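Local coordinates for protein Cg7008-pa (Drosophila melanogaster, PDB 2WAC) that cleaves both DNA and RNA as an endonuclease, associates with the RNA-induced silencing complex and binds symmetrically dimethylated arginine peptides through its Tudor domain, at residues A[119-124]-A[180-185]. Numbering follows the deposited sequence.
Sequences ALVALP and GLVLAE
The carbonyl oxygen Leu120 O is held by one hydrogen bond, from Glu185 N at 2.8 Å, and a weaker CA-H...O contact from Ala184 CA, the neighbouring residue of the same segment. The Glu185 bond opens a small two-stranded antiparallel sheet, residues 121-122 against 183-184, in the staphylococcal nuclease-like part of this extended Tudor construct, separate from the Tudor barrel that binds dimethylarginine. Ala122 and Leu183 form the hydrogen-bonded pair. The bond from Ala122 N to Leu183 O is almost straight (175° at the hydrogen), while Leu183 N reaches Ala122 O at 2.7 Å, nearly along the C=O axis. Val121 and Ala184 are the neighbouring non-hydrogen-bonded pair.

Glu185 adds a water bridge at the 120 end. Its CG lies anti to the backbone N (chi1 -178°) and the chain stays extended, so that OE1 accepts from a water at 2.6 Å; this water in turn accepts from Leu120 N. Glu185 thus holds Leu120 at both ends, its backbone N-H on the C=O directly and its carboxylate on the N-H through the water.

Further along, on one face two valines cross obliquely: Val121 CG1, anti to its own N, meets Val182 CG2 at 3.7 Å. Val182 also packs on Ala133 of helix 127-141 and on helix 172-178, which ends in a Schellman motif at Gly180. On the other sheet face Ala122 CB and Leu183 CB sit side by side, 4.0 Å apart, and Leu183 goes on to touch Trp214 and helix 193-208. The sheet therefore ties the chain leaving strand 113-118 to the link between the last two helices. At its far end Pro124 CG comes within 3.4 Å of Leu181 O.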
loop_
_atom_site.group_PDB
_atom_site.type_symbol
_atom_site.label_atom_id
_atom_site.label_comp_id
_atom_site.label_asym_id
_atom_site.label_seq_id
_atom_site.Cartn_x
_atom_site.Cartn_y
_atom_site.Cartn_z
ATOM N N ALA A 119 -9.107 -7.322 0.989
ATOM C CA ALA A 119 -9.905 -8.475 0.571
ATOM C C ALA A 119 -11.409 -8.212 0.528
ATOM O O ALA A 119 -11.995 -7.749 1.508
ATOM C CB ALA A 119 -9.599 -9.682 1.452
ATOM N N LEU A 120 -12.003 -8.496 -0.632
ATOM C CA LEU A 120 -13.463 -8.524 -0.831
ATOM C C LEU A 120 -14.194 -7.183 -0.670
ATOM O O LEU A 120 -15.412 -7.155 -0.479
ATOM C CB LEU A 120 -14.120 -9.597 0.057
ATOM C CG LEU A 120 -13.574 -11.031 0.090
ATOM C CD1 LEU A 120 -14.366 -11.849 1.094
ATOM C CD2 LEU A 120 -13.610 -11.697 -1.283
ATOM N N VAL A 121 -13.456 -6.083 -0.765
ATOM C CA VAL A 121 -14.028 -4.746 -0.619
ATOM C C VAL A 121 -14.122 -4.054 -1.981
ATOM O O VAL A 121 -13.143 -4.011 -2.730
ATOM C CB VAL A 121 -13.202 -3.890 0.385
ATOM C CG1 VAL A 121 -13.500 -2.408 0.236
ATOM C CG2 VAL A 121 -13.465 -4.341 1.819
ATOM N N ALA A 122 -15.307 -3.539 -2.299
ATOM C CA ALA A 122 -15.506 -2.730 -3.499
ATOM C C ALA A 122 -15.924 -1.319 -3.100
ATOM O O ALA A 122 -16.781 -1.145 -2.231
ATOM C CB ALA A 122 -16.554 -3.363 -4.408
ATOM N N LEU A 123 -15.310 -0.317 -3.727
ATOM C CA LEU A 123 -15.670 1.082 -3.484
ATOM C C LEU A 123 -17.106 1.371 -3.929
ATOM O O LEU A 123 -17.589 0.759 -4.884
ATOM C CB LEU A 123 -14.701 2.032 -4.195
ATOM C CG LEU A 123 -13.350 2.365 -3.554
ATOM C CD1 LEU A 123 -12.553 3.224 -4.512
ATOM C CD2 LEU A 123 -13.505 3.073 -2.208
ATOM N N PRO A 124 -17.796 2.299 -3.232
ATOM C CA PRO A 124 -19.180 2.659 -3.577
ATOM C C PRO A 124 -19.303 3.408 -4.911
ATOM O O PRO A 124 -18.293 3.843 -5.469
ATOM C CB PRO A 124 -19.607 3.559 -2.413
ATOM C CG PRO A 124 -18.336 4.119 -1.888
ATOM C CD PRO A 124 -17.311 3.049 -2.058
ATOM N N GLY A 180 -21.407 0.535 6.256
ATOM C CA GLY A 180 -22.076 0.967 5.028
ATOM C C GLY A 180 -21.277 1.955 4.199
ATOM O O GLY A 180 -21.849 2.802 3.516
ATOM N N LEU A 181 -19.954 1.833 4.247
ATOM C CA LEU A 181 -19.060 2.748 3.536
ATOM C C LEU A 181 -18.555 2.164 2.219
ATOM O O LEU A 181 -18.211 2.905 1.294
ATOM C CB LEU A 181 -17.879 3.151 4.427
ATOM C CG LEU A 181 -18.211 3.843 5.754
ATOM C CD1 LEU A 181 -16.978 3.906 6.643
ATOM C CD2 LEU A 181 -18.796 5.244 5.535
ATOM N N VAL A 182 -18.509 0.836 2.149
ATOM C CA VAL A 182 -18.092 0.121 0.941
ATOM C C VAL A 182 -19.034 -1.041 0.633
ATOM O O VAL A 182 -19.885 -1.403 1.451
ATOM C CB VAL A 182 -16.633 -0.420 1.045
ATOM C CG1 VAL A 182 -15.615 0.718 1.062
ATOM C CG2 VAL A 182 -16.468 -1.333 2.257
ATOM N N LEU A 183 -18.868 -1.622 -0.552
ATOM C CA LEU A 183 -19.626 -2.799 -0.956
ATOM C C LEU A 183 -18.829 -4.074 -0.701
ATOM O O LEU A 183 -17.595 -4.066 -0.726
ATOM C CB LEU A 183 -20.028 -2.703 -2.434
ATOM C CG LEU A 183 -20.883 -1.505 -2.873
ATOM C CD1 LEU A 183 -20.938 -1.407 -4.392
ATOM C CD2 LEU A 183 -22.293 -1.577 -2.291
ATOM N N ALA A 184 -19.546 -5.161 -0.430
ATOM C CA ALA A 184 -18.942 -6.481 -0.306
ATOM C C ALA A 184 -18.822 -7.099 -1.692
ATOM O O ALA A 184 -19.734 -6.976 -2.513
ATOM C CB ALA A 184 -19.784 -7.366 0.599
ATOM N N GLU A 185 -17.696 -7.756 -1.952
ATOM C CA GLU A 185 -17.461 -8.393 -3.244
ATOM C C GLU A 185 -17.876 -9.860 -3.221
ATOM O O GLU A 185 -17.524 -10.606 -2.304
ATOM C CB GLU A 185 -15.992 -8.258 -3.656
ATOM C CG GLU A 185 -15.655 -8.858 -5.022
ATOM C CD GLU A 185 -14.167 -8.845 -5.328
ATOM O OE1 GLU A 185 -13.353 -8.761 -4.386
ATOM O OE2 GLU A 185 -13.810 -8.923 -6.523
HETATM O O HOH W 1 -10.989 -8.559 -3.407
#